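Local structure of TRAP dicarboxylate transporter, DctP subunit (Ochrobactrum anthropi, 4P47) at residues 156-161 with 168-173; 284-287 with 292-295. The protein probably binds a small organic acid or similar solute in the periplasm and hands it to a TRAP membrane transporter. All coordinates share one frame; numbering follows the deposited sequence.

Contact 1. Residues 156-161 with 168-173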
ATOM      1  N   ASN A 156       7.430   5.964 -17.895  1.00  6.33           N
ATOM      2  CA  ASN A 156       7.078   5.889 -19.296  1.00  6.64           C
ATOM      3  C   ASN A 156       8.347   5.976 -20.152  1.00  7.16           C
ATOM      4  O   ASN A 156       9.454   6.185 -19.642  1.00  8.16           O
ATOM      5  CB  ASN A 156       6.014   6.933 -19.668  1.00  7.63           C
ATOM      6  CG  ASN A 156       6.598   8.278 -20.010  1.00  7.89           C
ATOM      7  OD1 ASN A 156       6.692   8.639 -21.185  1.00  9.15           O
ATOM      8  ND2 ASN A 156       6.983   9.028 -19.009  1.00  8.41           N
ATOM      9  N   ASN A 157       8.180   5.764 -21.457  1.00  7.50           N
ATOM     10  CA  ASN A 157       9.321   5.786 -22.371  1.00  7.90           C
ATOM     11  C   ASN A 157       9.218   6.880 -23.410  1.00 10.22           C
ATOM     12  O   ASN A 157      10.052   6.929 -24.297  1.00 12.49           O
ATOM     13  CB  ASN A 157       9.506   4.448 -23.076  1.00  9.51           C
ATOM     14  CG  ASN A 157      10.930   4.251 -23.546  1.00  8.95           C
ATOM     15  OD1 ASN A 157      11.867   4.511 -22.803  1.00  9.90           O
ATOM     16  ND2 ASN A 157      11.096   3.797 -24.795  1.00 11.46           N
ATOM     17  N   ARG A 158       8.237   7.768 -23.300  1.00  8.50           N
ATOM     18  CA  ARG A 158       8.051   8.854 -24.281  1.00  9.49           C
ATOM     19  C   ARG A 158       8.775  10.145 -23.872  1.00 12.01           C
ATOM     20  O   ARG A 158       9.549  10.707 -24.659  1.00 11.94           O
ATOM     21  CB  ARG A 158       6.570   9.183 -24.465  1.00 11.62           C
ATOM     22  CG  ARG A 158       5.684   8.069 -24.955  1.00 18.23           C
ATOM     23  CD  ARG A 158       5.716   7.940 -26.458  1.00 31.75           C
ATOM     24  NE  ARG A 158       7.011   7.450 -26.902  1.00 35.35           N
ATOM     25  CZ  ARG A 158       7.422   6.196 -26.747  1.00 38.75           C
ATOM     26  NH1 ARG A 158       6.632   5.303 -26.157  1.00 32.35           N
ATOM     27  NH2 ARG A 158       8.624   5.833 -27.177  1.00 32.04           N
ATOM     28  N   HIS A 159       8.520  10.649 -22.667  1.00 11.67           N
ATOM     29  CA  HIS A 159       9.086  11.938 -22.244  1.00 10.79           C
ATOM     30  C   HIS A 159       8.909  12.124 -20.751  1.00  9.70           C
ATOM     31  O   HIS A 159       8.056  11.476 -20.148  1.00  9.45           O
ATOM     32  CB  HIS A 159       8.422  13.105 -22.975  1.00 13.30           C
ATOM     33  CG  HIS A 159       6.926  13.097 -22.888  1.00 13.24           C
ATOM     34  ND1 HIS A 159       6.116  12.833 -23.973  1.00 15.46           N
ATOM     35  CD2 HIS A 159       6.094  13.296 -21.840  1.00 11.60           C
ATOM     36  CE1 HIS A 159       4.853  12.891 -23.600  1.00 14.41           C
ATOM     37  NE2 HIS A 159       4.810  13.163 -22.308  1.00 13.54           N
ATOM     38  N   PRO A 160       9.691  13.024 -20.131  1.00 10.39           N
ATOM     39  CA  PRO A 160       9.488  13.243 -18.699  1.00 11.48           C
ATOM     40  C   PRO A 160       8.060  13.727 -18.387  1.00  9.58           C
ATOM     41  O   PRO A 160       7.447  14.454 -19.184  1.00 11.25           O
ATOM     42  CB  PRO A 160      10.521  14.332 -18.358  1.00 13.65           C
ATOM     43  CG  PRO A 160      11.555  14.242 -19.426  1.00 15.38           C
ATOM     44  CD  PRO A 160      10.853  13.763 -20.653  1.00 11.49           C
ATOM     45  N   VAL A 161       7.534  13.306 -17.243  1.00  8.83           N
ATOM     46  CA  VAL A 161       6.251  13.781 -16.750  1.00  8.63           C
ATOM     47  C   VAL A 161       6.454  14.677 -15.533  1.00 11.35           C
ATOM     48  O   VAL A 161       6.888  14.247 -14.450  1.00 11.33           O
ATOM     49  CB  VAL A 161       5.338  12.608 -16.415  1.00  9.36           C
ATOM     50  CG1 VAL A 161       4.130  13.102 -15.628  1.00 11.08           C
ATOM     51  CG2 VAL A 161       4.916  11.909 -17.687  1.00  9.58           C
ATOM     52  N   ALA A 168      -1.053  13.629 -20.868  1.00 22.42           N
ATOM     53  CA  ALA A 168      -2.059  13.571 -21.927  1.00 21.90           C
ATOM     54  C   ALA A 168      -1.689  12.571 -23.009  1.00 12.58           C
ATOM     55  O   ALA A 168      -0.626  12.654 -23.604  1.00 17.36           O
ATOM     56  CB  ALA A 168      -2.255  14.967 -22.551  1.00 23.63           C
ATOM     57  N   GLY A 169      -2.585  11.621 -23.259  1.00 10.42           N
ATOM     58  CA  GLY A 169      -2.457  10.679 -24.348  1.00 12.27           C
ATOM     59  C   GLY A 169      -1.557   9.484 -24.097  1.00 14.17           C
ATOM     60  O   GLY A 169      -1.489   8.578 -24.925  1.00 12.54           O
ATOM     61  N   LEU A 170      -0.856   9.459 -22.968  1.00  9.23           N
ATOM     62  CA  LEU A 170       0.002   8.320 -22.673  1.00 10.01           C
ATOM     63  C   LEU A 170      -0.822   7.070 -22.409  1.00  9.58           C
ATOM     64  O   LEU A 170      -1.857   7.125 -21.741  1.00 10.88           O
ATOM     65  CB  LEU A 170       0.895   8.565 -21.467  1.00  9.25           C
ATOM     66  CG  LEU A 170       1.945   9.663 -21.579  1.00 12.11           C
ATOM     67  CD1 LEU A 170       2.735   9.783 -20.281  1.00 11.82           C
ATOM     68  CD2 LEU A 170       2.875   9.404 -22.750  1.00 15.77           C
ATOM     69  N   LYS A 171      -0.338   5.942 -22.924  1.00  8.00           N
ATOM     70  CA  LYS A 171      -0.963   4.640 -22.711  1.00  8.52           C
ATOM     71  C   LYS A 171      -0.247   3.995 -21.535  1.00  7.84           C
ATOM     72  O   LYS A 171       0.878   3.510 -21.668  1.00  7.90           O
ATOM     73  CB  LYS A 171      -0.853   3.786 -23.978  1.00  9.35           C
ATOM     74  CG  LYS A 171      -1.629   4.383 -25.147  1.00 13.41           C
ATOM     75  CD  LYS A 171      -1.366   3.662 -26.464  1.00 14.45           C
ATOM     76  CE  LYS A 171      -2.284   4.154 -27.569  1.00 31.65           C
ATOM     77  NZ  LYS A 171      -2.189   3.313 -28.793  1.00 35.10           N
ATOM     78  N   ILE A 172      -0.898   4.036 -20.378  1.00  7.66           N
ATOM     79  CA  ILE A 172      -0.286   3.617 -19.122  1.00  7.01           C
ATOM     80  C   ILE A 172      -0.980   2.370 -18.594  1.00  5.78           C
ATOM     81  O   ILE A 172      -2.191   2.372 -18.397  1.00  7.50           O
ATOM     82  CB  ILE A 172      -0.392   4.730 -18.053  1.00  7.70           C
ATOM     83  CG1 ILE A 172       0.246   6.038 -18.555  1.00  6.73           C
ATOM     84  CG2 ILE A 172       0.247   4.265 -16.730  1.00  6.22           C
ATOM     85  CD1 ILE A 172       1.742   5.959 -18.905  1.00  6.59           C
ATOM     86  N   ARG A 173      -0.230   1.291 -18.386  1.00  6.67           N
ATOM     87  CA  ARG A 173      -0.784   0.098 -17.745  1.00  6.16           C
ATOM     88  C   ARG A 173      -1.073   0.447 -16.290  1.00  6.79           C
ATOM     89  O   ARG A 173      -0.175   0.856 -15.535  1.00  6.98           O
ATOM     90  CB  ARG A 173       0.197  -1.071 -17.817  1.00  7.35           C
ATOM     91  CG  ARG A 173      -0.377  -2.397 -17.351  1.00  7.60           C
ATOM     92  CD  ARG A 173      -0.314  -2.610 -15.847  1.00  8.19           C
ATOM     93  NE  ARG A 173      -0.570  -4.011 -15.532  1.00  7.64           N
ATOM     94  CZ  ARG A 173      -0.451  -4.553 -14.326  1.00  7.16           C
ATOM     95  NH1 ARG A 173      -0.051  -3.810 -13.298  1.00  7.85           N
ATOM     96  NH2 ARG A 173      -0.723  -5.843 -14.156  1.00  7.65           N
TER

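Contact 2. Residues 284-287 with 292-295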
ATOM      1  N   ASP A 284      18.475   4.705  -5.665  1.00  9.10           N
ATOM      2  CA  ASP A 284      19.883   4.805  -6.040  1.00 10.89           C
ATOM      3  C   ASP A 284      20.156   3.960  -7.278  1.00 10.23           C
ATOM      4  O   ASP A 284      20.794   4.424  -8.239  1.00 10.43           O
ATOM      5  CB  ASP A 284      20.780   4.288  -4.905  1.00 13.90           C
ATOM      6  CG  ASP A 284      20.772   5.172  -3.664  1.00 17.95           C
ATOM      7  OD1 ASP A 284      20.543   6.394  -3.791  1.00 21.70           O
ATOM      8  OD2 ASP A 284      21.050   4.632  -2.566  1.00 21.15           O
ATOM      9  N   GLU A 285      19.677   2.721  -7.252  1.00  8.99           N
ATOM     10  CA  GLU A 285      19.882   1.782  -8.340  1.00  8.50           C
ATOM     11  C   GLU A 285      19.200   2.250  -9.609  1.00  8.80           C
ATOM     12  O   GLU A 285      19.782   2.212 -10.687  1.00  8.75           O
ATOM     13  CB  GLU A 285      19.415   0.395  -7.919  1.00 11.12           C
ATOM     14  CG  GLU A 285      20.312  -0.157  -6.818  1.00 13.43           C
ATOM     15  CD  GLU A 285      19.752  -1.366  -6.127  1.00 20.05           C
ATOM     16  OE1 GLU A 285      18.597  -1.752  -6.398  1.00 21.02           O
ATOM     17  OE2 GLU A 285      20.492  -1.945  -5.296  1.00 19.20           O
ATOM     18  N   ILE A 286      17.968   2.717  -9.492  1.00  8.25           N
ATOM     19  CA  ILE A 286      17.228   3.217 -10.644  1.00  7.37           C
ATOM     20  C   ILE A 286      17.997   4.354 -11.342  1.00  8.10           C
ATOM     21  O   ILE A 286      18.134   4.381 -12.571  1.00  8.63           O
ATOM     22  CB  ILE A 286      15.825   3.665 -10.210  1.00  6.68           C
ATOM     23  CG1 ILE A 286      15.001   2.418  -9.853  1.00  7.77           C
ATOM     24  CG2 ILE A 286      15.145   4.471 -11.291  1.00  7.80           C
ATOM     25  CD1 ILE A 286      13.691   2.712  -9.105  1.00  8.95           C
ATOM     26  N   LYS A 287      18.505   5.292 -10.565  1.00  7.90           N
ATOM     27  CA  LYS A 287      19.234   6.399 -11.151  1.00 10.20           C
ATOM     28  C   LYS A 287      20.487   5.903 -11.874  1.00 10.04           C
ATOM     29  O   LYS A 287      20.817   6.396 -12.955  1.00 10.34           O
ATOM     30  CB  LYS A 287      19.563   7.430 -10.086  1.00  9.04           C
ATOM     31  CG  LYS A 287      18.304   8.170  -9.610  1.00 10.50           C
ATOM     32  CD  LYS A 287      18.545   9.042  -8.411  1.00 12.90           C
ATOM     33  CE  LYS A 287      17.249   9.684  -7.965  1.00 18.67           C
ATOM     34  NZ  LYS A 287      17.418  10.473  -6.722  1.00 19.71           N
ATOM     35  N   GLN A 292      15.810   8.771 -16.003  1.00  8.67           N
ATOM     36  CA  GLN A 292      15.714  10.137 -15.518  1.00  9.54           C
ATOM     37  C   GLN A 292      14.567  10.193 -14.520  1.00  7.94           C
ATOM     38  O   GLN A 292      13.444   9.839 -14.855  1.00  7.60           O
ATOM     39  CB  GLN A 292      15.431  11.086 -16.691  1.00 10.68           C
ATOM     40  CG  GLN A 292      15.209  12.560 -16.271  1.00 13.59           C
ATOM     41  CD  GLN A 292      14.868  13.512 -17.431  1.00 19.06           C
ATOM     42  OE1 GLN A 292      15.136  13.228 -18.593  1.00 19.29           O
ATOM     43  NE2 GLN A 292      14.273  14.652 -17.098  1.00 19.55           N
ATOM     44  N   VAL A 293      14.846  10.672 -13.317  1.00  8.63           N
ATOM     45  CA  VAL A 293      13.854  10.725 -12.246  1.00  9.53           C
ATOM     46  C   VAL A 293      13.410  12.170 -11.997  1.00  9.14           C
ATOM     47  O   VAL A 293      14.215  13.078 -11.734  1.00 12.60           O
ATOM     48  CB  VAL A 293      14.409  10.099 -10.952  1.00 10.86           C
ATOM     49  CG1 VAL A 293      13.350  10.071  -9.858  1.00 12.46           C
ATOM     50  CG2 VAL A 293      14.925   8.705 -11.215  1.00 11.45           C
ATOM     51  N   THR A 294      12.110  12.372 -12.093  1.00  7.89           N
ATOM     52  CA  THR A 294      11.512  13.666 -11.881  1.00  9.67           C
ATOM     53  C   THR A 294      10.723  13.662 -10.584  1.00  9.10           C
ATOM     54  O   THR A 294       9.977  12.736 -10.311  1.00  9.22           O
ATOM     55  CB  THR A 294      10.590  14.026 -13.066  1.00  9.41           C
ATOM     56  OG1 THR A 294      11.361  14.057 -14.278  1.00 13.17           O
ATOM     57  CG2 THR A 294       9.945  15.392 -12.850  1.00 12.83           C
ATOM     58  N   GLU A 295      10.923  14.694  -9.768  1.00 11.39           N
ATOM     59  CA  GLU A 295      10.136  14.899  -8.557  1.00 13.21           C
ATOM     60  C   GLU A 295       9.158  16.030  -8.791  1.00 15.04           C
ATOM     61  O   GLU A 295       9.422  16.944  -9.566  1.00 16.75           O
ATOM     62  CB  GLU A 295      11.043  15.265  -7.386  1.00 15.54           C
ATOM     63  CG  GLU A 295      12.002  14.166  -6.994  1.00 23.62           C
ATOM     64  CD  GLU A 295      12.839  14.534  -5.787  1.00 37.71           C
ATOM     65  OE1 GLU A 295      13.124  15.739  -5.608  1.00 42.60           O
ATOM     66  OE2 GLU A 295      13.209  13.620  -5.021  1.00 45.16           O
TER
HETATM   67  O   HOH W   1      14.830  11.612  -6.553  1.00 22.64           O

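Contact 1. Residues 156-161 with 168-173
L170 carries this contact, inserting its two methyls into the curve of the loop formed by N156, R158, H159 and V161. With CG anti to its carbonyl carbon (chi1 -65°), the side chain of L170 reaches across to the loop. Its CD2 lies 3.8 Å from CG of R158, whose chain runs past it in the opposite sense before bending to bring NH1 into a salt bridge with D209. The same CD2 approaches CE1 of H159 obliquely at 4.1 Å, while NE2 of that ring bonds the carbonyl of D166. The other methyl, CD1, meets CG2 of V161 at 4.0 Å and CG of N156 at 4.2 Å. Further along, I172 adds a light contact, its CD1 4.4 Å from CB of N156.

The surface L170 packs on is shaped by N156. Its OD1 accepts from N of R158 at 2.8 Å, the donor 43° above the carbonyl plane, and from N of H159 at 3.1 Å; its ND2 donates to O of H159, which lies only 1° out of the amide plane. Three bonds thus fix the rotation of this buried amide. An alanine here would strip the N-H groups of R158 and H159 and the carbonyl of H159 of this partner, and would probably let the loop shift against L170. The two bonds that OD1 of N156 accepts from backbone N atoms, two and three residues on, define an Asx turn extended to an Asx motif, located where strand 141-156 gives way to the loop leading through helix 164-167 to strand 171-173 of the same sheet.

Contact 2. Residues 284-287 with 292-295
K287 and I286, close to the C-terminal end of helix 254-288, pack on V293 of strand 292-295. The strand runs parallel to its neighbour 229-245, and the chain passes between the two through helices, so the contact lies at the return of a beta-alpha-beta crossover. Backbone bonds from Q292 and T294 to L230 document the parallel pairing.

The tight part centres on one methyl. With CG1 anti to the backbone N (chi1 -176°), V293 has CG2 on the side of its own N and directed at the helix. There it is 4.2 Å from CG2 of I286 and 3.8 Å from CG of K287. I286 is the buried member of the trio: it also rests on L230 of strand 229-245 and on I218 and I219 of helix 216-220, which ties the helix to the sheet. The aliphatic part of K287 covers the outer side of V293. Extended beyond CG, it crosses the valine at about a right angle, and its CE comes within 4.1 Å of V293 CB.

The loose part begins where that methylene chain ends. No hydrogen bond joins the two segments directly, and the opposite charges of the exposed K287 and E295 do not touch, NZ and OE2 being 5.5 Å apart. Their attraction is therefore likely to be softened by the solvent between them. One ordered water links the two: it accepts from NZ of K287 at 2.8 Å and donates to OE2 of E295 at 3.0 Å.

Contact 1 and contact 2 have centres about 16 Å apart, follow one another along the chain and reach the same sheet. Strand 229-245 joins them: its Y229 pairs with the backbone of N156, while L230 pairs with Q292 and T294. They also touch directly, P160 CG lying 3.6 Å from Q292 NE2 and V161 O 3.6 Å from T294 CG2. T231 connects both sides, since its OG1 bonds the carbonyl of V161 and T294 packs on it. The centres are about 23 and 21 Å from the chain's centre. In this crystal the protein's own C-terminus occupies the ligand pocket; both contacts appear to be framework packing.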